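Local atomic coordinates of acidocalcisomal pyrophosphatase (Trypanosoma cruzi, PDB entry 5CUV), a protein that probably hydrolyses inorganic pyrophosphate to two phosphates with the help of magnesium. Residues G287-D291 / G325-W329; R182-Y186 / V307-G311. All blocks are in the same frame, centred on the assembly; numbering follows the deposited sequence.

Running from the N terminus, the chain reaches strand 182-189 after an N-terminal helical part and strand 166-173, then passes through residues 287-291, in the loop between strands 269-272 and 296-299. At 307-311 it comes back to strand 182-189, so contact 2 closes a loop of 120 intervening residues. Strand 310-323 then runs on and turns back into strand 326-335, whose start meets 287-291 across 33 residues in contact 1. The segments alternate, so the two loops cross. Contact 2 joins two different sheets, whereas contact 1 fixes a metal-site loop beside strand 326-335; strands 310-323 and 326-335 are antiparallel neighbours. The contact centres lie about 26 Å apart.

Contact 1 (G287-D291 / G325-W329); sequences GYVGD and GQMDW. With MG (magnesium ion), chain D.
Residues 287-291, an irregular loop, run at 91° to the start of strand 326-335, and one backbone hydrogen bond joins them, from Met327 N to Val289 O (2.7 Å). Val289, branched at CB, spreads two methyls over the strand's beginning: CG1 faces Gly325 O at 3.5 Å, while CG2, placed anti to the backbone N, packs on CG of Gln326. Beyond CG the Gln326 chain is extended, running past the loop backbone so that its OE1 lies 3.3 Å from Asp291 CB. Gly325, with positive phi, takes a turn conformation that glycine readily adopts. With CG anti to the backbone N (chi1 -177°) and a bend at chi2, Met327, present as selenomethionine, puts SE above the face of the Tyr288 ring, 4.8 Å from its centroid, a distant Met-aromatic contact suited to a long, flexible side chain. Asp291 and Asp328 turn their carboxylates to the metal. Asp328 OD1 binds the magnesium ion at 2.5 Å; Asp291, a site residue beside the ion, has OD2 at 2.9 Å, longer than a metal bond. The carboxylate planes are 70° apart, and the cation probably offsets the repulsion of two such close acids. Lys330 forms a salt bridge with Asp328 OD2. With Asp296, these aspartates form the magnesium site, an acidic cluster characteristic of the active centre of soluble pyrophosphatases.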
loop_
_atom_site.group_PDB
_atom_site.type_symbol
_atom_site.label_atom_id
_atom_site.label_comp_id
_atom_site.label_asym_id
_atom_site.label_seq_id
_atom_site.Cartn_x
_atom_site.Cartn_y
_atom_site.Cartn_z
ATOM N N GLY A 287 22.719 -9.337 -34.167
ATOM C CA GLY A 287 23.266 -10.002 -33.005
ATOM C C GLY A 287 24.390 -9.248 -32.310
ATOM O O GLY A 287 25.297 -8.681 -32.917
ATOM N N TYR A 288 24.325 -9.250 -30.996
ATOM C CA TYR A 288 25.341 -8.568 -30.253
ATOM C C TYR A 288 26.402 -9.567 -29.769
ATOM O O TYR A 288 26.407 -10.743 -30.170
ATOM C CB TYR A 288 24.694 -7.795 -29.095
ATOM C CG TYR A 288 24.739 -6.283 -29.309
ATOM C CD1 TYR A 288 25.942 -5.655 -29.677
ATOM C CD2 TYR A 288 23.607 -5.465 -29.071
ATOM C CE1 TYR A 288 26.035 -4.271 -29.791
ATOM C CE2 TYR A 288 23.691 -4.055 -29.189
ATOM C CZ TYR A 288 24.922 -3.481 -29.548
ATOM O OH TYR A 288 25.074 -2.120 -29.656
ATOM N N VAL A 289 27.313 -9.079 -28.932
ATOM C CA VAL A 289 28.371 -9.902 -28.397
ATOM C C VAL A 289 28.040 -10.345 -26.956
ATOM O O VAL A 289 28.502 -9.765 -25.968
ATOM C CB VAL A 289 29.695 -9.123 -28.504
ATOM C CG1 VAL A 289 29.440 -7.606 -28.258
ATOM C CG2 VAL A 289 30.735 -9.725 -27.566
ATOM N N GLY A 290 27.217 -11.376 -26.848
ATOM C CA GLY A 290 26.852 -11.870 -25.552
ATOM C C GLY A 290 28.047 -12.335 -24.739
ATOM O O GLY A 290 29.197 -12.375 -25.217
ATOM N N ASP A 291 27.746 -12.700 -23.491
ATOM C CA ASP A 291 28.725 -13.187 -22.524
ATOM C C ASP A 291 28.505 -14.651 -22.148
ATOM O O ASP A 291 29.135 -15.135 -21.224
ATOM C CB ASP A 291 28.727 -12.323 -21.228
ATOM C CG ASP A 291 27.295 -11.922 -20.723
ATOM O OD1 ASP A 291 26.376 -12.765 -20.685
ATOM O OD2 ASP A 291 27.097 -10.740 -20.323
ATOM N N GLY A 325 34.297 -5.978 -23.317
ATOM C CA GLY A 325 33.892 -5.947 -24.716
ATOM C C GLY A 325 32.605 -6.673 -25.040
ATOM O O GLY A 325 32.058 -6.551 -26.153
ATOM N N GLN A 326 32.111 -7.439 -24.072
ATOM C CA GLN A 326 30.857 -8.188 -24.239
ATOM C C GLN A 326 29.656 -7.336 -23.772
ATOM O O GLN A 326 29.796 -6.514 -22.854
ATOM C CB GLN A 326 30.953 -9.488 -23.445
ATOM C CG GLN A 326 31.447 -10.638 -24.262
ATOM C CD GLN A 326 32.103 -11.710 -23.438
ATOM O OE1 GLN A 326 31.806 -11.896 -22.246
ATOM N NE2 GLN A 326 33.003 -12.448 -24.074
HETATM N N MSE A 327 28.508 -7.494 -24.437
HETATM C CA MSE A 327 27.297 -6.767 -24.067
HETATM C C MSE A 327 26.818 -7.467 -22.852
HETATM O O MSE A 327 26.724 -8.669 -22.839
HETATM C CB MSE A 327 26.258 -6.803 -25.186
HETATM C CG MSE A 327 25.002 -6.004 -24.877
HETATM SE SE MSE A 327 25.278 -4.111 -24.744
HETATM C CE MSE A 327 25.470 -3.724 -26.645
ATOM N N ASP A 328 26.484 -6.715 -21.828
ATOM C CA ASP A 328 26.019 -7.320 -20.595
ATOM C C ASP A 328 24.810 -6.556 -20.017
ATOM O O ASP A 328 24.913 -5.721 -19.133
ATOM C CB ASP A 328 27.237 -7.373 -19.659
ATOM C CG ASP A 328 26.895 -7.763 -18.225
ATOM O OD1 ASP A 328 26.011 -8.658 -18.043
ATOM O OD2 ASP A 328 27.569 -7.175 -17.302
ATOM N N TRP A 329 23.670 -6.848 -20.618
ATOM C CA TRP A 329 22.386 -6.289 -20.253
ATOM C C TRP A 329 22.005 -6.608 -18.794
ATOM O O TRP A 329 22.310 -7.649 -18.227
ATOM C CB TRP A 329 21.273 -6.854 -21.155
ATOM C CG TRP A 329 21.309 -6.498 -22.661
ATOM C CD1 TRP A 329 21.572 -7.360 -23.710
ATOM C CD2 TRP A 329 21.129 -5.186 -23.269
ATOM N NE1 TRP A 329 21.578 -6.678 -24.887
ATOM C CE2 TRP A 329 21.320 -5.347 -24.665
ATOM C CE3 TRP A 329 20.828 -3.910 -22.769
ATOM C CZ2 TRP A 329 21.235 -4.272 -25.579
ATOM C CZ3 TRP A 329 20.736 -2.837 -23.688
ATOM C CH2 TRP A 329 20.945 -3.038 -25.081
HETATM MG MG MG D . 25.370 -11.037 -18.001
#

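Contact 2 (R182-Y186 / V307-G311)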
loop_
_atom_site.group_PDB
_atom_site.type_symbol
_atom_site.label_atom_id
_atom_site.label_comp_id
_atom_site.label_asym_id
_atom_site.label_seq_id
_atom_site.Cartn_x
_atom_site.Cartn_y
_atom_site.Cartn_z
ATOM N N ARG A 182 25.152 -25.904 -2.768
ATOM C CA ARG A 182 24.393 -25.880 -3.982
ATOM C C ARG A 182 22.938 -25.697 -3.554
ATOM O O ARG A 182 22.537 -26.144 -2.468
ATOM C CB ARG A 182 24.526 -27.215 -4.713
ATOM C CG ARG A 182 25.905 -27.595 -5.299
ATOM C CD ARG A 182 26.161 -26.810 -6.530
ATOM N NE ARG A 182 27.409 -27.114 -7.197
ATOM C CZ ARG A 182 28.610 -27.017 -6.622
ATOM N NH1 ARG A 182 28.727 -26.633 -5.351
ATOM N NH2 ARG A 182 29.704 -27.252 -7.340
ATOM N N VAL A 183 22.160 -25.019 -4.394
ATOM C CA VAL A 183 20.768 -24.855 -4.139
ATOM C C VAL A 183 20.168 -25.657 -5.302
ATOM O O VAL A 183 20.341 -25.300 -6.455
ATOM C CB VAL A 183 20.329 -23.356 -4.171
ATOM C CG1 VAL A 183 18.769 -23.246 -3.964
ATOM C CG2 VAL A 183 20.991 -22.594 -3.060
ATOM N N LEU A 184 19.475 -26.759 -4.993
ATOM C CA LEU A 184 18.849 -27.635 -6.016
ATOM C C LEU A 184 17.393 -27.289 -6.250
ATOM O O LEU A 184 16.748 -26.774 -5.342
ATOM C CB LEU A 184 18.912 -29.109 -5.588
ATOM C CG LEU A 184 20.240 -29.818 -5.218
ATOM C CD1 LEU A 184 20.242 -31.164 -5.866
ATOM C CD2 LEU A 184 21.415 -29.074 -5.692
ATOM N N TYR A 185 16.878 -27.590 -7.452
ATOM C CA TYR A 185 15.475 -27.327 -7.811
ATOM C C TYR A 185 14.641 -28.565 -8.167
ATOM O O TYR A 185 15.106 -29.502 -8.788
ATOM C CB TYR A 185 15.412 -26.324 -8.966
ATOM C CG TYR A 185 15.959 -24.939 -8.612
ATOM C CD1 TYR A 185 17.332 -24.691 -8.649
ATOM C CD2 TYR A 185 15.111 -23.894 -8.221
ATOM C CE1 TYR A 185 17.847 -23.460 -8.309
ATOM C CE2 TYR A 185 15.613 -22.620 -7.866
ATOM C CZ TYR A 185 16.990 -22.407 -7.913
ATOM O OH TYR A 185 17.565 -21.172 -7.599
ATOM N N TYR A 186 13.392 -28.581 -7.759
ATOM C CA TYR A 186 12.533 -29.703 -8.070
ATOM C C TYR A 186 11.135 -29.233 -8.343
ATOM O O TYR A 186 10.705 -28.190 -7.874
ATOM C CB TYR A 186 12.388 -30.642 -6.878
ATOM C CG TYR A 186 13.650 -31.182 -6.313
ATOM C CD1 TYR A 186 14.495 -30.357 -5.594
ATOM C CD2 TYR A 186 14.058 -32.491 -6.599
ATOM C CE1 TYR A 186 15.718 -30.797 -5.187
ATOM C CE2 TYR A 186 15.276 -32.944 -6.202
ATOM C CZ TYR A 186 16.115 -32.094 -5.500
ATOM O OH TYR A 186 17.394 -32.488 -5.166
ATOM N N VAL A 307 18.834 -16.773 -1.522
ATOM C CA VAL A 307 19.612 -17.315 -2.637
ATOM C C VAL A 307 18.790 -18.329 -3.419
ATOM O O VAL A 307 18.099 -19.187 -2.829
ATOM C CB VAL A 307 20.872 -17.969 -2.136
ATOM C CG1 VAL A 307 21.608 -18.621 -3.263
ATOM C CG2 VAL A 307 21.763 -16.913 -1.486
ATOM N N GLY A 308 18.851 -18.229 -4.749
ATOM C CA GLY A 308 18.083 -19.119 -5.598
ATOM C C GLY A 308 16.560 -19.002 -5.519
ATOM O O GLY A 308 15.868 -19.719 -6.212
ATOM N N GLN A 309 16.008 -18.117 -4.698
ATOM C CA GLN A 309 14.557 -17.979 -4.644
ATOM C C GLN A 309 14.021 -17.486 -5.993
ATOM O O GLN A 309 14.655 -16.640 -6.656
ATOM C CB GLN A 309 14.175 -16.977 -3.587
ATOM C CG GLN A 309 12.703 -16.799 -3.459
ATOM C CD GLN A 309 12.326 -15.796 -2.372
ATOM O OE1 GLN A 309 13.104 -15.544 -1.456
ATOM N NE2 GLN A 309 11.120 -15.228 -2.464
ATOM N N VAL A 310 12.849 -17.999 -6.401
ATOM C CA VAL A 310 12.226 -17.593 -7.662
ATOM C C VAL A 310 10.905 -16.846 -7.448
ATOM O O VAL A 310 10.117 -17.183 -6.583
ATOM C CB VAL A 310 11.974 -18.817 -8.505
ATOM C CG1 VAL A 310 11.411 -18.409 -9.852
ATOM C CG2 VAL A 310 13.266 -19.647 -8.543
ATOM N N GLY A 311 10.650 -15.830 -8.255
ATOM C CA GLY A 311 9.433 -15.070 -8.101
ATOM C C GLY A 311 9.028 -14.339 -9.372
ATOM O O GLY A 311 9.881 -14.096 -10.268
#
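With CG beside its own backbone N (chi1 -64°), Tyr185 sends its ring from strand 182-189 to the turn before strand 310-323, where its hydroxyl meets Gly308 O; two residues earlier, Val183 holds CG2 beside its backbone N and CG1 anti to it (chi1 177°), and this brings CG2 to Val307. The hydrogen bond from Tyr185 OH to Gly308 O measures 2.6 Å. It lies in the carbonyl plane, on a lone pair, and the C=O...O angle of 105° means that the hydroxyl comes from the side of the oxygen. The carbonyl oxygen in turn lies at the ring's edge, near its plane. Tyrosine suits this place because its rigid ring spans the gap and carries a donor at the end. Glycine suits the positive phi of Gly308, whose CA packs beside Tyr185 OH.

Apolar contacts flank the bond. Val183 CG2 packs on Val307 CG1 at 4.0 Å, the two side chains meeting at a slant, and Val310 CG2 lies 3.8 Å from Tyr185 CE2. Valine's compact branched side chains let the strand and the turn approach closely without adding polar groups. Ile249 of strand 249-254 touches Val183, Tyr185 and Val307, extending the apolar cluster, while Val310 also packs on Thr214 of the second subunit.

The contact thus joins the sheet containing strand 182-189 to the start of strand 310-323 in the other sheet. Chemically, one hydroxyl donor answers a carbonyl in a buried, largely apolar contact, where the bond gives the hydroxyl hydrogen an acceptor and the carbonyl a donor, and lends direction to packing that valines alone would leave less specific.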